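Local coordinates for aldehyde dehydrogenase (Burkholderia cenocepacia, PDB 4O6R), which probably oxidises aldehydes to carboxylic acids with NAD(P)+ as cofactor, and binds adenosine monophosphate in this crystal, at residues M9-F14 with V38-A43; T98-R103 with H283-A288; V142-I147 with T477-V482; V377-A382 with F395-R400. All blocks are in the same frame, centred on the assembly; numbering follows the deposited sequence.

Interaction 1 of 4, residues M9-F14 with V38-A43; sequences MQTQLF and VITKIA
Two hydrogen bonds grip the carbonyl oxygen of Thr11, one from protein and one from water. Ala43 N donates to Thr11 O over 3.0 Å, with 156° at the hydrogen and the donor lying in the carbonyl plane. A water gives its second bond to Ala43 O, at 2.9 Å, so it ties the same two residues together from another direction. Ile42 adds a CA-H...O contact, its CA standing 3.3 Å from Thr11 O. The Thr11 side chain leans on the other strand as well: OG1 sits in the crowded position between N and C (chi1 63°), which sends CG2 beside the backbone N and to within 3.4 Å of Thr40 OG1. That hydroxyl is spoken for, since it donates to Lys41 O.

Segment 38-43 belongs to the antiparallel hairpin of strands 27-32 and 37-43, and segment 9-14 leads into the small hairpin 13-15/18-20. The contact thus joins the lead-in of one N-terminal hairpin to the second strand of the next, with one direct backbone hydrogen bond, beside helix 187-199, where Leu187 touches Ile39, Thr40 and Ile42.

Apolar contacts flank the bond. Leu13 CD2 rests 3.8 Å from Ala43 CB, while Met9, bent at chi3, crosses Ile39 at about a right angle, Met9 SD 4.1 Å from Ile39 CG2.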
loop_
_atom_site.group_PDB
_atom_site.type_symbol
_atom_site.label_atom_id
_atom_site.label_comp_id
_atom_site.label_asym_id
_atom_site.label_seq_id
_atom_site.Cartn_x
_atom_site.Cartn_y
_atom_site.Cartn_z
ATOM N N MET A 9 40.240 2.928 20.406
ATOM C CA MET A 9 39.819 3.013 19.011
ATOM C C MET A 9 39.986 1.651 18.330
ATOM O O MET A 9 41.089 1.135 18.267
ATOM C CB MET A 9 40.671 4.054 18.304
ATOM C CG MET A 9 40.316 4.301 16.856
ATOM S SD MET A 9 41.426 5.509 16.121
ATOM C CE MET A 9 40.900 6.984 16.969
ATOM N N GLN A 10 38.900 1.060 17.842
ATOM C CA GLN A 10 39.004 -0.229 17.148
ATOM C C GLN A 10 39.524 -0.016 15.742
ATOM O O GLN A 10 39.119 0.931 15.069
ATOM C CB GLN A 10 37.641 -0.909 17.055
ATOM C CG GLN A 10 36.992 -1.213 18.397
ATOM C CD GLN A 10 37.729 -2.262 19.213
ATOM O OE1 GLN A 10 38.634 -2.933 18.748
ATOM N NE2 GLN A 10 37.295 -2.429 20.441
ATOM N N THR A 11 40.400 -0.902 15.291
ATOM C CA THR A 11 41.030 -0.770 13.997
ATOM C C THR A 11 41.033 -2.058 13.179
ATOM O O THR A 11 41.516 -2.072 12.065
ATOM C CB THR A 11 42.495 -0.347 14.166
ATOM O OG1 THR A 11 43.177 -1.394 14.864
ATOM C CG2 THR A 11 42.605 0.966 14.927
ATOM N N GLN A 12 40.521 -3.141 13.729
ATOM C CA GLN A 12 40.531 -4.423 13.047
ATOM C C GLN A 12 39.238 -4.687 12.232
ATOM O O GLN A 12 38.263 -3.973 12.353
ATOM C CB GLN A 12 40.723 -5.518 14.092
ATOM C CG GLN A 12 42.065 -5.473 14.826
ATOM C CD GLN A 12 42.033 -6.303 16.095
ATOM O OE1 GLN A 12 41.272 -6.016 17.015
ATOM N NE2 GLN A 12 42.836 -7.356 16.135
ATOM N N LEU A 13 39.253 -5.742 11.428
ATOM C CA LEU A 13 38.063 -6.249 10.761
ATOM C C LEU A 13 37.112 -6.732 11.815
ATOM O O LEU A 13 37.528 -7.112 12.930
ATOM C CB LEU A 13 38.385 -7.417 9.818
ATOM C CG LEU A 13 39.585 -7.330 8.874
ATOM C CD1 LEU A 13 39.644 -8.519 7.933
ATOM C CD2 LEU A 13 39.614 -6.034 8.111
ATOM N N PHE A 14 35.820 -6.709 11.511
ATOM C CA PHE A 14 34.833 -7.250 12.439
ATOM C C PHE A 14 34.129 -8.359 11.711
ATOM O O PHE A 14 33.418 -8.110 10.717
ATOM C CB PHE A 14 33.850 -6.215 12.919
ATOM C CG PHE A 14 32.983 -6.691 14.057
ATOM C CD1 PHE A 14 31.770 -7.325 13.823
ATOM C CD2 PHE A 14 33.385 -6.513 15.379
ATOM C CE1 PHE A 14 30.967 -7.744 14.867
ATOM C CE2 PHE A 14 32.581 -6.924 16.430
ATOM C CZ PHE A 14 31.376 -7.545 16.179
ATOM N N VAL A 38 49.304 10.264 10.356
ATOM C CA VAL A 38 48.724 8.943 10.482
ATOM C C VAL A 38 47.961 8.845 11.788
ATOM O O VAL A 38 48.550 8.925 12.850
ATOM C CB VAL A 38 49.815 7.865 10.467
ATOM C CG1 VAL A 38 49.212 6.482 10.685
ATOM C CG2 VAL A 38 50.575 7.950 9.150
ATOM N N ILE A 39 46.656 8.646 11.701
ATOM C CA ILE A 39 45.832 8.434 12.876
ATOM C C ILE A 39 46.157 7.055 13.430
ATOM O O ILE A 39 46.478 6.904 14.589
ATOM C CB ILE A 39 44.332 8.546 12.538
ATOM C CG1 ILE A 39 43.997 9.956 12.021
ATOM C CG2 ILE A 39 43.464 8.226 13.755
ATOM C CD1 ILE A 39 42.653 10.033 11.341
ATOM N N THR A 40 46.114 6.055 12.573
ATOM C CA THR A 40 46.335 4.684 12.981
ATOM C C THR A 40 46.487 3.845 11.733
ATOM O O THR A 40 46.225 4.315 10.621
ATOM C CB THR A 40 45.129 4.136 13.788
ATOM O OG1 THR A 40 45.389 2.790 14.207
ATOM C CG2 THR A 40 43.795 4.140 12.915
ATOM N N LYS A 41 46.879 2.592 11.927
ATOM C CA LYS A 41 46.788 1.586 10.882
ATOM C C LYS A 41 45.523 0.775 11.131
ATOM O O LYS A 41 45.170 0.536 12.285
ATOM C CB LYS A 41 48.026 0.654 10.919
ATOM C CG LYS A 41 49.355 1.394 10.843
ATOM C CD LYS A 41 50.540 0.427 10.817
ATOM C CE LYS A 41 51.828 1.146 10.461
ATOM N NZ LYS A 41 51.819 1.633 9.049
ATOM N N ILE A 42 44.830 0.374 10.063
ATOM C CA ILE A 42 43.717 -0.565 10.189
ATOM C C ILE A 42 44.073 -1.894 9.528
ATOM O O ILE A 42 44.911 -1.944 8.639
ATOM C CB ILE A 42 42.426 -0.067 9.506
ATOM C CG1 ILE A 42 42.696 0.364 8.067
ATOM C CG2 ILE A 42 41.787 1.046 10.323
ATOM C CD1 ILE A 42 41.498 0.231 7.171
ATOM N N ALA A 43 43.421 -2.963 9.952
ATOM C CA ALA A 43 43.518 -4.214 9.237
ATOM C C ALA A 43 42.973 -4.062 7.798
ATOM O O ALA A 43 41.967 -3.381 7.572
ATOM C CB ALA A 43 42.804 -5.305 10.006
HETATM O O HOH W 1 39.943 -2.615 9.456
#

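Interaction 2 of 4, residues T98-R103 with H283-A288; sequences TGHPIR and HNQGQA
This buried contact joins the turn between helices 87-98 and 102-123 to the loop that follows helix 270-282. Thr98 shapes the first turn as an ST turn, its OG1 accepting from His100 N at 3.0 Å, and Pro101 occupies the N-cap position of the next helix.

Between the segments no direct hydrogen bond forms; the main meeting is of a carbonyl with a ring face. Asn284 OD1 stands 3.1 Å above the His100 ring plane, over its centre, and the amide is steeply turned to the ring, 73° between planes. OD1 is also 3.1 Å from His100 NE2, but the angle rules out a hydrogen bond. Thr98 OG1 lies over the opposite face, toward the rim, so oxygens flank the ring on both sides. His100 ND1 is hydrogen-bonded to Asp109 OD2, which helps set the ring's rotation.

Water supplies the polar link. One molecule donates to Thr98 O and accepts from NE2 of both Gln285 and Gln287. Within the loop, Asn284 ND2 donates to Gln287 O and Gln287 NE2 returns a bond to Asn284 O.

Van der Waals contact completes the set: Pro101 and Gln285 meet tip to tip. Gln285 OE1, hydrogen-bonded to Gly329 N, touches Pro101 CD at 3.4 Å.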
loop_
_atom_site.group_PDB
_atom_site.type_symbol
_atom_site.label_atom_id
_atom_site.label_comp_id
_atom_site.label_asym_id
_atom_site.label_seq_id
_atom_site.Cartn_x
_atom_site.Cartn_y
_atom_site.Cartn_z
ATOM N N THR A 98 37.538 12.194 8.626
ATOM C CA THR A 98 36.981 12.694 7.371
ATOM C C THR A 98 37.337 14.133 7.051
ATOM O O THR A 98 37.303 14.513 5.900
ATOM C CB THR A 98 35.457 12.670 7.390
ATOM O OG1 THR A 98 34.979 13.524 8.440
ATOM C CG2 THR A 98 34.966 11.277 7.575
ATOM N N GLY A 99 37.650 14.926 8.080
ATOM C CA GLY A 99 37.798 16.353 7.919
ATOM C C GLY A 99 36.517 17.164 8.071
ATOM O O GLY A 99 36.573 18.380 7.985
ATOM N N HIS A 100 35.367 16.537 8.272
ATOM C CA HIS A 100 34.141 17.293 8.459
ATOM C C HIS A 100 34.308 18.169 9.680
ATOM O O HIS A 100 34.793 17.677 10.694
ATOM C CB HIS A 100 32.970 16.388 8.733
ATOM C CG HIS A 100 32.641 15.442 7.619
ATOM N ND1 HIS A 100 31.568 14.578 7.682
ATOM C CD2 HIS A 100 33.272 15.175 6.454
ATOM C CE1 HIS A 100 31.537 13.832 6.594
ATOM N NE2 HIS A 100 32.553 14.184 5.820
ATOM N N PRO A 101 33.913 19.450 9.601
ATOM C CA PRO A 101 33.918 20.278 10.816
ATOM C C PRO A 101 33.155 19.601 11.966
ATOM O O PRO A 101 32.081 19.035 11.770
ATOM C CB PRO A 101 33.201 21.552 10.366
ATOM C CG PRO A 101 33.543 21.658 8.895
ATOM C CD PRO A 101 33.595 20.245 8.398
ATOM N N ILE A 102 33.705 19.669 13.166
ATOM C CA ILE A 102 33.057 19.103 14.352
ATOM C C ILE A 102 31.634 19.619 14.522
ATOM O O ILE A 102 30.758 18.901 14.957
ATOM C CB ILE A 102 33.932 19.343 15.618
ATOM C CG1 ILE A 102 33.374 18.628 16.862
ATOM C CG2 ILE A 102 34.105 20.826 15.882
ATOM C CD1 ILE A 102 33.316 17.106 16.790
ATOM N N ARG A 103 31.374 20.859 14.134
ATOM C CA ARG A 103 30.015 21.333 14.234
ATOM C C ARG A 103 29.041 20.524 13.331
ATOM O O ARG A 103 27.891 20.327 13.717
ATOM C CB ARG A 103 29.947 22.839 13.982
ATOM C CG ARG A 103 30.100 23.246 12.535
ATOM C CD ARG A 103 29.969 24.745 12.416
ATOM N NE ARG A 103 29.460 25.090 11.107
ATOM C CZ ARG A 103 28.871 26.236 10.789
ATOM N NH1 ARG A 103 28.780 27.232 11.678
ATOM N NH2 ARG A 103 28.423 26.410 9.540
ATOM N N HIS A 283 28.525 22.832 2.079
ATOM C CA HIS A 283 28.421 21.855 3.150
ATOM C C HIS A 283 29.155 20.603 2.731
ATOM O O HIS A 283 29.093 20.198 1.574
ATOM C CB HIS A 283 26.985 21.511 3.522
ATOM C CG HIS A 283 26.874 20.303 4.397
ATOM N ND1 HIS A 283 26.398 19.103 3.941
ATOM C CD2 HIS A 283 27.243 20.091 5.686
ATOM C CE1 HIS A 283 26.421 18.207 4.915
ATOM N NE2 HIS A 283 26.954 18.778 5.978
ATOM N N ASN A 284 29.868 20.023 3.684
ATOM C CA ASN A 284 30.652 18.796 3.499
ATOM C C ASN A 284 31.766 18.999 2.490
ATOM O O ASN A 284 32.244 18.049 1.853
ATOM C CB ASN A 284 29.793 17.583 3.119
ATOM C CG ASN A 284 30.263 16.321 3.820
ATOM O OD1 ASN A 284 30.412 16.329 5.046
ATOM N ND2 ASN A 284 30.524 15.237 3.064
ATOM N N GLN A 285 32.176 20.257 2.347
ATOM C CA GLN A 285 33.228 20.603 1.423
ATOM C C GLN A 285 32.855 20.228 -0.026
ATOM O O GLN A 285 33.708 19.915 -0.855
ATOM C CB GLN A 285 34.528 19.923 1.856
ATOM C CG GLN A 285 35.096 20.355 3.211
ATOM C CD GLN A 285 34.240 20.038 4.430
ATOM O OE1 GLN A 285 33.747 20.955 5.105
ATOM N NE2 GLN A 285 34.036 18.740 4.713
ATOM N N GLY A 286 31.570 20.248 -0.332
ATOM C CA GLY A 286 31.110 19.799 -1.643
ATOM C C GLY A 286 31.222 18.321 -1.953
ATOM O O GLY A 286 30.945 17.897 -3.096
ATOM N N GLN A 287 31.550 17.515 -0.945
ATOM C CA GLN A 287 31.771 16.096 -1.129
ATOM C C GLN A 287 30.455 15.365 -0.853
ATOM O O GLN A 287 30.255 14.711 0.183
ATOM C CB GLN A 287 32.894 15.611 -0.206
ATOM C CG GLN A 287 34.217 16.317 -0.435
ATOM C CD GLN A 287 35.226 16.093 0.701
ATOM O OE1 GLN A 287 36.386 15.769 0.465
ATOM N NE2 GLN A 287 34.773 16.257 1.927
ATOM N N ALA A 288 29.528 15.569 -1.788
ATOM C CA ALA A 288 28.186 15.071 -1.679
ATOM C C ALA A 288 27.716 14.815 -3.092
ATOM O O ALA A 288 27.785 15.688 -3.938
ATOM C CB ALA A 288 27.275 16.090 -0.986
HETATM O O HOH W 2 36.072 16.642 4.512
#

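Interaction 3 of 4, residues V142-I147 with T477-V482; sequences VQRAPI and TEARSV
Arg144 leaves its strand on the face shared with Val142, Ala479 and Ser481, and it bends over the partner strand, crossing Thr477 at about a right angle. CB lies 3.8 Å from Thr477 OG1. CG stands anti to the carbonyl carbon (chi1 -60°), and further bends at chi2 and chi3 turn the chain so that NE and NH2 both reach one atom, Thr477 OG1. Each bond is 3.1 Å long, and the hydroxyl oxygen lies only 4° out of the guanidinium plane: a side-on, two-nitrogen grip. Thr477 is further tied to Met473 of helix 469-475. The guanidinium lays one face over the Glu478-Ala479 peptide, while NH1 touches Ala479 CB at 3.6 Å. NH2 also donates to a water that bridges to Thr477 O.

The face of Gln143, Ala145, Glu478 and Arg480 carries a separate polar group. Arg480 NE donates to Glu478 OE2 at 3.0 Å in a salt bridge along one strand, and Arg480 CG packs 3.7 Å from Ala145 CB. Waters link the Glu478 carboxylate to Pro146 O and Ile147 O.

Between the two faces runs the antiparallel ladder, with Gln143-Arg480 and Ala145-Glu478 as hydrogen-bonded pairs. At its far end Ser481, which faces Val142, and Val482 also pair in parallel with a strand of the second subunit, consistent with the protruding oligomerisation arm of aldehyde dehydrogenases.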
loop_
_atom_site.group_PDB
_atom_site.type_symbol
_atom_site.label_atom_id
_atom_site.label_comp_id
_atom_site.label_asym_id
_atom_site.label_seq_id
_atom_site.Cartn_x
_atom_site.Cartn_y
_atom_site.Cartn_z
ATOM N N VAL A 142 1.523 -13.658 -0.613
ATOM C CA VAL A 142 2.866 -13.297 -1.030
ATOM C C VAL A 142 3.579 -12.666 0.161
ATOM O O VAL A 142 3.071 -11.699 0.740
ATOM C CB VAL A 142 2.845 -12.307 -2.184
ATOM C CG1 VAL A 142 4.261 -11.943 -2.629
ATOM C CG2 VAL A 142 2.033 -12.875 -3.343
ATOM N N GLN A 143 4.719 -13.236 0.528
ATOM C CA GLN A 143 5.562 -12.674 1.571
ATOM C C GLN A 143 6.667 -11.810 0.961
ATOM O O GLN A 143 7.121 -12.078 -0.134
ATOM C CB GLN A 143 6.240 -13.790 2.331
ATOM C CG GLN A 143 5.288 -14.810 2.926
ATOM C CD GLN A 143 5.066 -14.540 4.352
ATOM O OE1 GLN A 143 5.072 -13.377 4.787
ATOM N NE2 GLN A 143 4.909 -15.591 5.120
ATOM N N ARG A 144 7.132 -10.814 1.719
ATOM C CA ARG A 144 8.372 -10.120 1.402
ATOM C C ARG A 144 9.496 -10.738 2.227
ATOM O O ARG A 144 9.722 -10.351 3.384
ATOM C CB ARG A 144 8.236 -8.627 1.699
ATOM C CG ARG A 144 7.114 -7.952 0.893
ATOM C CD ARG A 144 7.256 -8.077 -0.630
ATOM N NE ARG A 144 8.582 -7.637 -1.118
ATOM C CZ ARG A 144 8.938 -7.594 -2.399
ATOM N NH1 ARG A 144 8.074 -7.926 -3.361
ATOM N NH2 ARG A 144 10.167 -7.207 -2.746
ATOM N N ALA A 145 10.217 -11.685 1.641
ATOM C CA ALA A 145 11.278 -12.394 2.379
ATOM C C ALA A 145 12.617 -11.672 2.160
ATOM O O ALA A 145 12.801 -11.034 1.150
ATOM C CB ALA A 145 11.381 -13.824 1.903
ATOM N N PRO A 146 13.553 -11.783 3.117
ATOM C CA PRO A 146 14.864 -11.214 2.878
ATOM C C PRO A 146 15.585 -11.934 1.751
ATOM O O PRO A 146 15.249 -13.066 1.416
ATOM C CB PRO A 146 15.603 -11.432 4.203
ATOM C CG PRO A 146 14.825 -12.422 4.956
ATOM C CD PRO A 146 13.445 -12.463 4.418
ATOM N N ILE A 147 16.592 -11.285 1.203
ATOM C CA ILE A 147 17.367 -11.846 0.098
ATOM C C ILE A 147 18.353 -12.884 0.602
ATOM O O ILE A 147 18.465 -13.969 0.001
ATOM C CB ILE A 147 18.086 -10.725 -0.666
ATOM C CG1 ILE A 147 17.025 -9.844 -1.342
ATOM C CG2 ILE A 147 19.078 -11.304 -1.671
ATOM C CD1 ILE A 147 17.576 -8.538 -1.844
ATOM N N THR A 477 14.110 -7.028 -0.160
ATOM C CA THR A 477 13.319 -8.243 -0.022
ATOM C C THR A 477 12.991 -8.816 -1.395
ATOM O O THR A 477 13.271 -8.212 -2.429
ATOM C CB THR A 477 12.012 -7.991 0.774
ATOM O OG1 THR A 477 11.274 -6.918 0.144
ATOM C CG2 THR A 477 12.342 -7.647 2.205
ATOM N N GLU A 478 12.417 -10.009 -1.389
ATOM C CA GLU A 478 11.966 -10.637 -2.627
ATOM C C GLU A 478 10.577 -11.180 -2.418
ATOM O O GLU A 478 10.221 -11.612 -1.319
ATOM C CB GLU A 478 12.893 -11.772 -3.066
ATOM C CG GLU A 478 12.910 -12.894 -2.044
ATOM C CD GLU A 478 14.122 -13.815 -2.060
ATOM O OE1 GLU A 478 15.186 -13.458 -2.633
ATOM O OE2 GLU A 478 13.995 -14.922 -1.483
ATOM N N ALA A 479 9.786 -11.193 -3.483
ATOM C CA ALA A 479 8.436 -11.728 -3.391
ATOM C C ALA A 479 8.483 -13.270 -3.368
ATOM O O ALA A 479 9.138 -13.917 -4.216
ATOM C CB ALA A 479 7.590 -11.246 -4.557
ATOM N N ARG A 480 7.770 -13.850 -2.400
ATOM C CA ARG A 480 7.617 -15.310 -2.274
ATOM C C ARG A 480 6.132 -15.605 -2.347
ATOM O O ARG A 480 5.382 -15.331 -1.400
ATOM C CB ARG A 480 8.166 -15.818 -0.938
ATOM C CG ARG A 480 9.662 -15.721 -0.707
ATOM C CD ARG A 480 10.389 -16.485 -1.765
ATOM N NE ARG A 480 11.753 -16.884 -1.452
ATOM C CZ ARG A 480 12.145 -18.051 -0.941
ATOM N NH1 ARG A 480 11.293 -18.969 -0.526
ATOM N NH2 ARG A 480 13.435 -18.285 -0.822
ATOM N N SER A 481 5.682 -16.099 -3.492
ATOM C CA SER A 481 4.267 -16.306 -3.751
ATOM C C SER A 481 3.889 -17.760 -3.434
ATOM O O SER A 481 4.536 -18.681 -3.937
ATOM C CB SER A 481 3.968 -16.003 -5.215
ATOM O OG SER A 481 2.630 -16.287 -5.541
ATOM N N VAL A 482 2.908 -17.955 -2.574
ATOM C CA VAL A 482 2.481 -19.296 -2.170
ATOM C C VAL A 482 1.013 -19.440 -2.563
ATOM O O VAL A 482 0.182 -18.564 -2.261
ATOM C CB VAL A 482 2.629 -19.548 -0.658
ATOM C CG1 VAL A 482 2.099 -20.932 -0.297
ATOM C CG2 VAL A 482 4.094 -19.431 -0.210
HETATM O O HOH W 3 11.926 -6.847 -4.922
HETATM O O HOH W 4 15.030 -15.748 0.925
HETATM O O HOH W 5 17.123 -15.041 -2.117
#

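Interaction 4 of 4, residues V377-A382 with F395-R400; sequences VEAKHA and FVTVLR
Glu378 and Arg400 cross at about a right angle, yet their flat ends are nearly coplanar, with carboxylate and guanidinium planes 22° apart. Glu378 CG is anti to the backbone N (chi1 -172°), whereas Arg400 runs extended from CG to NE, so the two tips meet beside the strands. The salt bridge is strongly lopsided: Arg400 NE donates to Glu378 OE2 at 2.6 Å, and OE2 accepts on its syn lone pair, while NH2 makes only weak bonds, 3.3 Å to OE1 and to OE2. Arg400 NH1 also pairs with Glu299 and NH2 with Asp303, so three acids share the guanidinium, whose charge probably offsets their mutual repulsion.

Both side chains project from a parallel pair of strands, 375-378 and 395-401, joined through helix 385-388 as a beta-alpha-beta unit. Between the two segments the backbone bonds are Val377 N to Val396 O, Val398 N to Val377 O at 2.8 Å, and Ala379 N to Val398 O.

On the face of Val377 and Thr397, opposite that of Glu378 and Val398, apolar groups meet. Val377 CG2 approaches Phe395 CZ at 3.8 Å, the two side chains crossing obliquely. Ala379 CB points at the other strand and touches Thr397 CG2 at 3.6 Å. Farther along, Leu399 spreads its two methyls against the departing chain: CD2 lies 3.7 Å from Ala382 N and CD1 4.1 Å from Ala382 CB.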
loop_
_atom_site.group_PDB
_atom_site.type_symbol
_atom_site.label_atom_id
_atom_site.label_comp_id
_atom_site.label_asym_id
_atom_site.label_seq_id
_atom_site.Cartn_x
_atom_site.Cartn_y
_atom_site.Cartn_z
ATOM N N VAL A 377 32.947 29.482 -10.184
ATOM C CA VAL A 377 33.406 29.709 -11.541
ATOM C C VAL A 377 32.215 29.954 -12.433
ATOM O O VAL A 377 31.314 29.119 -12.491
ATOM C CB VAL A 377 34.146 28.484 -12.121
ATOM C CG1 VAL A 377 34.492 28.710 -13.572
ATOM C CG2 VAL A 377 35.389 28.190 -11.322
ATOM N N GLU A 378 32.215 31.076 -13.142
ATOM C CA GLU A 378 31.205 31.302 -14.141
ATOM C C GLU A 378 31.671 30.701 -15.459
ATOM O O GLU A 378 32.711 31.108 -15.982
ATOM C CB GLU A 378 30.865 32.775 -14.260
ATOM C CG GLU A 378 29.676 33.003 -15.172
ATOM C CD GLU A 378 28.767 34.172 -14.759
ATOM O OE1 GLU A 378 29.108 35.028 -13.906
ATOM O OE2 GLU A 378 27.688 34.221 -15.339
ATOM N N ALA A 379 30.918 29.729 -15.987
ATOM C CA ALA A 379 31.348 28.996 -17.195
ATOM C C ALA A 379 30.935 29.700 -18.469
ATOM O O ALA A 379 29.895 30.347 -18.520
ATOM C CB ALA A 379 30.798 27.593 -17.215
ATOM N N LYS A 380 31.751 29.551 -19.503
ATOM C CA LYS A 380 31.448 30.139 -20.802
ATOM C C LYS A 380 30.274 29.417 -21.455
ATOM O O LYS A 380 29.448 30.070 -22.060
ATOM C CB LYS A 380 32.708 30.128 -21.680
ATOM C CG LYS A 380 32.634 30.887 -22.985
ATOM C CD LYS A 380 33.940 30.709 -23.757
ATOM C CE LYS A 380 33.854 31.294 -25.164
ATOM N NZ LYS A 380 34.972 30.806 -26.014
ATOM N N HIS A 381 30.171 28.088 -21.282
ATOM C CA HIS A 381 29.079 27.261 -21.848
ATOM C C HIS A 381 28.671 26.101 -20.912
ATOM O O HIS A 381 29.526 25.564 -20.151
ATOM C CB HIS A 381 29.502 26.616 -23.195
ATOM C CG HIS A 381 30.099 27.565 -24.205
ATOM N ND1 HIS A 381 29.358 28.508 -24.886
ATOM C CD2 HIS A 381 31.357 27.652 -24.705
ATOM C CE1 HIS A 381 30.135 29.165 -25.723
ATOM N NE2 HIS A 381 31.356 28.664 -25.637
ATOM N N ALA A 382 27.406 25.674 -20.998
ATOM C CA ALA A 382 26.904 24.495 -20.260
ATOM C C ALA A 382 27.591 23.158 -20.624
ATOM O O ALA A 382 27.444 22.156 -19.910
ATOM C CB ALA A 382 25.417 24.330 -20.475
ATOM N N PHE A 395 33.019 23.562 -4.999
ATOM C CA PHE A 395 33.296 24.116 -6.310
ATOM C C PHE A 395 31.981 24.197 -7.055
ATOM O O PHE A 395 31.389 23.192 -7.334
ATOM C CB PHE A 395 34.280 23.171 -7.035
ATOM C CG PHE A 395 34.732 23.631 -8.387
ATOM C CD1 PHE A 395 33.835 23.747 -9.450
ATOM C CD2 PHE A 395 36.076 23.873 -8.637
ATOM C CE1 PHE A 395 34.273 24.154 -10.697
ATOM C CE2 PHE A 395 36.517 24.249 -9.894
ATOM C CZ PHE A 395 35.624 24.400 -10.933
ATOM N N VAL A 396 31.521 25.399 -7.357
ATOM C CA VAL A 396 30.239 25.552 -8.064
ATOM C C VAL A 396 30.428 26.255 -9.408
ATOM O O VAL A 396 31.208 27.194 -9.524
ATOM C CB VAL A 396 29.172 26.246 -7.167
ATOM C CG1 VAL A 396 29.643 27.621 -6.705
ATOM C CG2 VAL A 396 27.805 26.293 -7.863
ATOM N N THR A 397 29.750 25.732 -10.419
ATOM C CA THR A 397 29.771 26.284 -11.755
ATOM C C THR A 397 28.469 27.028 -12.045
ATOM O O THR A 397 27.381 26.480 -11.869
ATOM C CB THR A 397 29.993 25.190 -12.791
ATOM O OG1 THR A 397 31.223 24.507 -12.481
ATOM C CG2 THR A 397 30.064 25.800 -14.203
ATOM N N VAL A 398 28.615 28.285 -12.472
ATOM C CA VAL A 398 27.481 29.162 -12.693
ATOM C C VAL A 398 27.183 29.266 -14.163
ATOM O O VAL A 398 28.096 29.496 -14.988
ATOM C CB VAL A 398 27.734 30.567 -12.165
ATOM C CG1 VAL A 398 26.455 31.405 -12.217
ATOM C CG2 VAL A 398 28.263 30.515 -10.751
ATOM N N LEU A 399 25.890 29.151 -14.464
ATOM C CA LEU A 399 25.344 29.295 -15.797
ATOM C C LEU A 399 24.114 30.217 -15.695
ATOM O O LEU A 399 23.478 30.282 -14.641
ATOM C CB LEU A 399 24.908 27.925 -16.322
ATOM C CG LEU A 399 26.002 26.861 -16.490
ATOM C CD1 LEU A 399 25.429 25.470 -16.566
ATOM C CD2 LEU A 399 26.840 27.178 -17.704
ATOM N N ARG A 400 23.803 30.938 -16.767
ATOM C CA ARG A 400 22.670 31.847 -16.785
ATOM C C ARG A 400 21.638 31.401 -17.824
ATOM O O ARG A 400 21.985 30.716 -18.783
ATOM C CB ARG A 400 23.140 33.273 -17.118
ATOM C CG ARG A 400 24.108 33.816 -16.088
ATOM C CD ARG A 400 24.521 35.223 -16.423
ATOM N NE ARG A 400 25.591 35.689 -15.569
ATOM C CZ ARG A 400 25.707 36.941 -15.159
ATOM N NH1 ARG A 400 24.799 37.851 -15.501
ATOM N NH2 ARG A 400 26.712 37.263 -14.360
HETATM O O HOH W 6 27.801 31.548 -17.269
#

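Interaction 2 is the wholly buried one, about 14 Å from the chain centre, while interactions 1, 3 and 4 lie 23 to 26 Å out and are only partly buried. None shares a residue with another or touches it; interactions 2 and 4 come nearest, about 5 Å between closest atoms. Chemistry follows place. Interactions 3 and 4 are strand ladders, one antiparallel and one parallel; interaction 3 has an arginine on each face, gripping a threonine hydroxyl and a glutamate, whereas in interaction 4 one arginine bridges the strands to a glutamate. Interaction 1 joins two hairpins with a single direct hydrogen bond, and interaction 2 relies on a ring face and water. Of the two ladders, only that of interaction 3 is extended by another subunit.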